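Local coordinates for single-stranded DNA-binding protein (Thermus aquaticus, PDB 2IHE), which binds single-stranded DNA and probably recruits partner proteins to their sites of action in DNA replication, recombination and repair, at residues A[5-10]-A[130-135]; A[53-58]-A[96-101]. All coordinates share one frame; numbering follows the deposited sequence.

Contact 1 of 2, residues A[5-10]-A[130-135]; sequences LNQVFL and QVILMG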
loop_
_atom_site.group_PDB
_atom_site.type_symbol
_atom_site.label_atom_id
_atom_site.label_comp_id
_atom_site.label_asym_id
_atom_site.label_seq_id
_atom_site.Cartn_x
_atom_site.Cartn_y
_atom_site.Cartn_z
ATOM N N LEU A 5 1.725 6.025 -10.603
ATOM C CA LEU A 5 1.914 5.128 -9.475
ATOM C C LEU A 5 1.170 3.854 -9.817
ATOM O O LEU A 5 0.045 3.896 -10.310
ATOM C CB LEU A 5 1.353 5.761 -8.200
ATOM C CG LEU A 5 1.414 4.976 -6.888
ATOM C CD1 LEU A 5 2.848 4.618 -6.545
ATOM C CD2 LEU A 5 0.801 5.816 -5.784
ATOM N N ASN A 6 1.813 2.720 -9.565
ATOM C CA ASN A 6 1.230 1.411 -9.860
ATOM C C ASN A 6 1.698 0.395 -8.819
ATOM O O ASN A 6 2.775 -0.177 -8.952
ATOM C CB ASN A 6 1.663 0.945 -11.259
ATOM C CG ASN A 6 0.815 -0.198 -11.788
ATOM O OD1 ASN A 6 0.350 -1.044 -11.025
ATOM N ND2 ASN A 6 0.621 -0.233 -13.102
ATOM N N GLN A 7 0.880 0.174 -7.795
ATOM C CA GLN A 7 1.207 -0.754 -6.718
ATOM C C GLN A 7 0.098 -1.765 -6.369
ATOM O O GLN A 7 -1.052 -1.391 -6.155
ATOM C CB GLN A 7 1.570 0.047 -5.466
ATOM C CG GLN A 7 2.919 0.723 -5.539
ATOM C CD GLN A 7 3.988 -0.058 -4.812
ATOM O OE1 GLN A 7 5.179 0.085 -5.095
ATOM N NE2 GLN A 7 3.571 -0.886 -3.858
ATOM N N VAL A 8 0.452 -3.046 -6.296
ATOM C CA VAL A 8 -0.510 -4.092 -5.954
ATOM C C VAL A 8 0.042 -4.940 -4.813
ATOM O O VAL A 8 1.210 -5.320 -4.826
ATOM C CB VAL A 8 -0.807 -5.026 -7.167
ATOM C CG1 VAL A 8 -1.743 -6.142 -6.748
ATOM C CG2 VAL A 8 -1.434 -4.237 -8.308
ATOM N N PHE A 9 -0.792 -5.199 -3.810
ATOM C CA PHE A 9 -0.417 -6.038 -2.670
ATOM C C PHE A 9 -1.476 -7.111 -2.500
ATOM O O PHE A 9 -2.660 -6.797 -2.367
ATOM C CB PHE A 9 -0.351 -5.238 -1.386
ATOM C CG PHE A 9 0.806 -4.317 -1.317
ATOM C CD1 PHE A 9 0.609 -2.944 -1.283
ATOM C CD2 PHE A 9 2.097 -4.813 -1.258
ATOM C CE1 PHE A 9 1.686 -2.067 -1.182
ATOM C CE2 PHE A 9 3.187 -3.945 -1.155
ATOM C CZ PHE A 9 2.976 -2.566 -1.118
ATOM N N LEU A 10 -1.052 -8.371 -2.500
ATOM C CA LEU A 10 -1.984 -9.479 -2.331
ATOM C C LEU A 10 -1.490 -10.510 -1.334
ATOM O O LEU A 10 -0.302 -10.628 -1.083
ATOM C CB LEU A 10 -2.208 -10.214 -3.655
ATOM C CG LEU A 10 -2.742 -9.545 -4.910
ATOM C CD1 LEU A 10 -2.664 -10.544 -6.057
ATOM C CD2 LEU A 10 -4.161 -9.083 -4.693
ATOM N N GLN A 130 -5.256 -5.265 -2.306
ATOM C CA GLN A 130 -5.230 -3.810 -2.334
ATOM C C GLN A 130 -4.478 -3.291 -3.545
ATOM O O GLN A 130 -3.419 -3.800 -3.898
ATOM C CB GLN A 130 -4.571 -3.294 -1.062
ATOM C CG GLN A 130 -4.538 -1.787 -0.947
ATOM C CD GLN A 130 -3.303 -1.305 -0.198
ATOM O OE1 GLN A 130 -2.884 -1.928 0.786
ATOM N NE2 GLN A 130 -2.714 -0.190 -0.656
ATOM N N VAL A 131 -5.038 -2.273 -4.182
ATOM C CA VAL A 131 -4.419 -1.663 -5.348
ATOM C C VAL A 131 -4.422 -0.141 -5.187
ATOM O O VAL A 131 -5.376 0.426 -4.659
ATOM C CB VAL A 131 -5.187 -2.050 -6.645
ATOM C CG1 VAL A 131 -4.574 -1.373 -7.859
ATOM C CG2 VAL A 131 -5.155 -3.552 -6.827
ATOM N N ILE A 132 -3.333 0.510 -5.601
ATOM C CA ILE A 132 -3.226 1.976 -5.561
ATOM C C ILE A 132 -2.632 2.467 -6.894
ATOM O O ILE A 132 -1.514 2.111 -7.264
ATOM C CB ILE A 132 -2.381 2.473 -4.346
ATOM C CG1 ILE A 132 -2.262 3.995 -4.413
ATOM C CG2 ILE A 132 -1.025 1.805 -4.312
ATOM C CD1 ILE A 132 -1.759 4.637 -3.141
ATOM N N LEU A 133 -3.409 3.257 -7.628
ATOM C CA LEU A 133 -2.992 3.772 -8.931
ATOM C C LEU A 133 -3.199 5.268 -9.058
ATOM O O LEU A 133 -4.008 5.857 -8.352
ATOM C CB LEU A 133 -3.812 3.135 -10.052
ATOM C CG LEU A 133 -3.827 1.637 -10.344
ATOM C CD1 LEU A 133 -4.928 1.394 -11.360
ATOM C CD2 LEU A 133 -2.486 1.146 -10.868
ATOM N N MET A 134 -2.468 5.868 -9.989
ATOM C CA MET A 134 -2.589 7.291 -10.287
ATOM C C MET A 134 -2.236 7.467 -11.757
ATOM O O MET A 134 -1.175 7.061 -12.219
ATOM C CB MET A 134 -1.678 8.140 -9.389
ATOM C CG MET A 134 -1.821 9.638 -9.627
ATOM S SD MET A 134 -1.383 10.632 -8.183
ATOM C CE MET A 134 0.198 9.907 -7.730
ATOM N N GLY A 135 -3.169 8.035 -12.499
ATOM C CA GLY A 135 -2.957 8.241 -13.907
ATOM C C GLY A 135 -3.900 9.310 -14.389
ATOM O O GLY A 135 -4.327 10.166 -13.611
#
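Leu5 lays its CD2 methyl across the side chain of Ile132, with CD2 3.8 Å from CG1, while its CB sits 4.0 Å from the CB of Met134. The strands that carry these residues open the two OB folds of the chain, and their antiparallel pairing (170° between directions) joins the two barrels into one curved sheet. The backbone ladder is most regular towards its Phe9–Gln130 end, where Phe9 N donates to Gln130 O and Gln130 N to Phe9 O; it slackens at the other end, where the bond from Leu5 N to Met134 O is weak. Between them, the hydrogen-bonded pair Gln7–Ile132 is tight: Ile132 CG2 lies between its own backbone N and carbonyl carbon, and its methyl presses to 3.3 Å from Gln7 CB. The Gln7 chain then bends at chi2 (-99°) and its amide leads away from the opposite strand. The face bearing Leu5, Phe9, Gln130 and Met134 packs against the second subunit, with Gln130 of one chain meeting Gln130 of the other. On the reverse face, Val8 and Val131 lie side by side, CG2 to CG2 at 4.1 Å, pointing into the barrels. Beside them Leu133 CD2 rests 3.6 Å from Asn6 OD1, an oxygen that accepts a hydrogen bond from the backbone N of Leu82. Phe9 and Gln130 also run alongside each other, ring and amide planes 52° apart, and the Gln130 OE1 approaches Phe9 CD1 obliquely at 4.2 Å.

Contact 2 of 2, residues A[53-58]-A[96-101]; sequences YHRVRL and EVQVRA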
loop_
_atom_site.group_PDB
_atom_site.type_symbol
_atom_site.label_atom_id
_atom_site.label_comp_id
_atom_site.label_asym_id
_atom_site.label_seq_id
_atom_site.Cartn_x
_atom_site.Cartn_y
_atom_site.Cartn_z
ATOM N N TYR A 53 -9.783 -14.793 -7.958
ATOM C CA TYR A 53 -8.775 -15.730 -8.438
ATOM C C TYR A 53 -7.904 -14.956 -9.400
ATOM O O TYR A 53 -8.367 -14.554 -10.465
ATOM C CB TYR A 53 -9.436 -16.907 -9.161
ATOM C CG TYR A 53 -10.475 -17.612 -8.317
ATOM C CD1 TYR A 53 -11.795 -17.159 -8.278
ATOM C CD2 TYR A 53 -10.123 -18.691 -7.505
ATOM C CE1 TYR A 53 -12.738 -17.760 -7.446
ATOM C CE2 TYR A 53 -11.054 -19.300 -6.669
ATOM C CZ TYR A 53 -12.361 -18.832 -6.641
ATOM O OH TYR A 53 -13.284 -19.423 -5.800
ATOM N N HIS A 54 -6.650 -14.735 -9.021
ATOM C CA HIS A 54 -5.717 -13.982 -9.859
ATOM C C HIS A 54 -4.433 -14.736 -10.167
ATOM O O HIS A 54 -3.780 -15.260 -9.266
ATOM C CB HIS A 54 -5.334 -12.659 -9.179
ATOM C CG HIS A 54 -6.467 -11.692 -9.050
ATOM N ND1 HIS A 54 -7.179 -11.230 -10.137
ATOM C CD2 HIS A 54 -7.017 -11.106 -7.962
ATOM C CE1 HIS A 54 -8.119 -10.402 -9.721
ATOM N NE2 HIS A 54 -8.043 -10.310 -8.406
ATOM N N ARG A 55 -4.068 -14.781 -11.442
ATOM C CA ARG A 55 -2.829 -15.423 -11.845
ATOM C C ARG A 55 -1.755 -14.335 -11.774
ATOM O O ARG A 55 -1.908 -13.271 -12.367
ATOM C CB ARG A 55 -2.932 -15.932 -13.278
ATOM C CG ARG A 55 -1.792 -16.829 -13.701
ATOM C CD ARG A 55 -1.578 -16.700 -15.180
ATOM N NE ARG A 55 -0.946 -15.424 -15.479
ATOM C CZ ARG A 55 -1.070 -14.780 -16.633
ATOM N NH1 ARG A 55 -1.813 -15.293 -17.604
ATOM N NH2 ARG A 55 -0.443 -13.626 -16.819
ATOM N N VAL A 56 -0.681 -14.587 -11.034
ATOM C CA VAL A 56 0.391 -13.608 -10.919
ATOM C C VAL A 56 1.629 -14.181 -11.583
ATOM O O VAL A 56 1.947 -15.359 -11.415
ATOM C CB VAL A 56 0.722 -13.267 -9.436
ATOM C CG1 VAL A 56 -0.558 -13.101 -8.646
ATOM C CG2 VAL A 56 1.612 -14.327 -8.825
ATOM N N ARG A 57 2.328 -13.344 -12.336
ATOM C CA ARG A 57 3.523 -13.791 -13.026
ATOM C C ARG A 57 4.829 -13.294 -12.414
ATOM O O ARG A 57 5.003 -12.105 -12.152
ATOM C CB ARG A 57 3.461 -13.374 -14.488
ATOM C CG ARG A 57 4.742 -13.681 -15.235
ATOM C CD ARG A 57 4.558 -13.585 -16.737
ATOM N NE ARG A 57 3.624 -14.584 -17.235
ATOM C CZ ARG A 57 3.488 -14.894 -18.518
ATOM N NH1 ARG A 57 4.228 -14.281 -19.435
ATOM N NH2 ARG A 57 2.621 -15.827 -18.882
ATOM N N LEU A 58 5.743 -14.228 -12.188
ATOM C CA LEU A 58 7.052 -13.925 -11.630
ATOM C C LEU A 58 8.068 -14.296 -12.718
ATOM O O LEU A 58 7.965 -15.357 -13.328
ATOM C CB LEU A 58 7.264 -14.751 -10.359
ATOM C CG LEU A 58 8.429 -14.431 -9.420
ATOM C CD1 LEU A 58 8.421 -12.955 -9.018
ATOM C CD2 LEU A 58 8.311 -15.336 -8.206
ATOM N N GLU A 96 -5.293 -7.855 -22.381
ATOM C CA GLU A 96 -5.335 -8.409 -21.033
ATOM C C GLU A 96 -4.537 -7.593 -20.022
ATOM O O GLU A 96 -3.543 -6.954 -20.355
ATOM C CB GLU A 96 -4.781 -9.829 -21.018
ATOM C CG GLU A 96 -3.300 -9.893 -21.359
ATOM C CD GLU A 96 -2.511 -10.794 -20.429
ATOM O OE1 GLU A 96 -2.981 -11.915 -20.151
ATOM O OE2 GLU A 96 -1.413 -10.385 -19.987
ATOM N N VAL A 97 -4.989 -7.634 -18.776
ATOM C CA VAL A 97 -4.317 -6.951 -17.680
ATOM C C VAL A 97 -3.950 -8.044 -16.699
ATOM O O VAL A 97 -4.800 -8.829 -16.292
ATOM C CB VAL A 97 -5.245 -5.954 -16.968
ATOM C CG1 VAL A 97 -4.519 -5.316 -15.799
ATOM C CG2 VAL A 97 -5.697 -4.895 -17.938
ATOM N N GLN A 98 -2.684 -8.111 -16.324
ATOM C CA GLN A 98 -2.268 -9.137 -15.393
ATOM C C GLN A 98 -1.464 -8.545 -14.263
ATOM O O GLN A 98 -0.995 -7.414 -14.346
ATOM C CB GLN A 98 -1.417 -10.195 -16.103
ATOM C CG GLN A 98 -0.103 -9.663 -16.668
ATOM C CD GLN A 98 0.755 -10.754 -17.288
ATOM O OE1 GLN A 98 1.254 -11.634 -16.593
ATOM N NE2 GLN A 98 0.926 -10.697 -18.605
ATOM N N VAL A 99 -1.316 -9.321 -13.197
ATOM C CA VAL A 99 -0.521 -8.890 -12.065
ATOM C C VAL A 99 0.884 -9.435 -12.295
ATOM O O VAL A 99 1.070 -10.616 -12.600
ATOM C CB VAL A 99 -1.053 -9.443 -10.725
ATOM C CG1 VAL A 99 -0.179 -8.955 -9.581
ATOM C CG2 VAL A 99 -2.475 -9.003 -10.510
ATOM N N ARG A 100 1.865 -8.551 -12.172
ATOM C CA ARG A 100 3.270 -8.893 -12.336
ATOM C C ARG A 100 3.931 -8.794 -10.962
ATOM O O ARG A 100 3.991 -7.722 -10.366
ATOM C CB ARG A 100 3.932 -7.921 -13.308
ATOM C CG ARG A 100 5.425 -8.125 -13.457
ATOM C CD ARG A 100 5.766 -9.401 -14.219
ATOM N NE ARG A 100 7.205 -9.637 -14.197
ATOM C CZ ARG A 100 8.106 -8.792 -14.691
ATOM N NH1 ARG A 100 7.711 -7.655 -15.254
ATOM N NH2 ARG A 100 9.402 -9.077 -14.604
ATOM N N ALA A 101 4.409 -9.923 -10.458
ATOM C CA ALA A 101 5.039 -9.955 -9.159
ATOM C C ALA A 101 6.507 -9.562 -9.235
ATOM O O ALA A 101 7.269 -10.116 -10.018
ATOM C CB ALA A 101 4.894 -11.349 -8.542
HETATM O O HOH W 1 -3.559 -11.469 -13.049
#
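Arg55 reaches across to Gln98 with the end of its guanidinium, in the stretch where strand 53-58 meets strand 96-101. This is the parallel pairing of the third and fifth strands that closes an OB-fold barrel, here with the strands crossing at -40°. The approach of Arg55 NH2 to Gln98 OE1 is short (2.6 Å) but bent, so the bond is weak; the oxygen lies at the guanidinium edge, near its plane, and the two flat groups stand 71° apart. Gln98 gets there because its CG occupies the position between backbone N and carbonyl carbon (chi1 63°), from which an extended chain turns the amide toward Arg55. Its NE2 in turn makes a weak bond to Glu96 OE2. A water links Arg55 O to Val99 N where the strands diverge. Next in line, Val56 faces the barrel interior and packs CG1 against Val99 CB at 4.2 Å, with Leu32 and Leu82 close by. Direct backbone bonding begins at Arg57: its N donates to Val99 O (3.0 Å), and its carbonyl accepts from Ala101 N (2.8 Å). The side chain of Arg57 runs obliquely past Gln98, its CB 3.5 Å from Gln98 OE1, while Arg100 sets its CD 3.5 Å from Arg57 O. Leu58 ends the run by bringing CD1 to 3.9 Å from Ala101 CB, on the same inner face as Val56. Outside the pair, Asp31 salt-bridges Arg55 NE through OD2 and Arg57 NE through OD1, and Glu83 OE2 pairs with Arg100 NH1. The resulting surface is rich in arginine, and these carboxylate pairings probably fix how the guanidiniums are turned.

Overall arrangement
Contact 1 joins the two OB folds of the chain to each other, whereas contact 2 closes the barrel of the first; along the chain, 53-58 and 96-101 lie inside the loop closed by 5-10 and 130-135. Their centres are about 13 Å apart and both belong to one sheet. They meet in the hydrophobic interior of the first barrel, where Leu10 CD1 lies 4.2 Å from Val56 CG1 and Val8 CG1 4.3 Å from Val99 CG1. Contact 1 also packs against the second subunit of the homodimer, while no other protein chain of the assembly touches the two segments of contact 2.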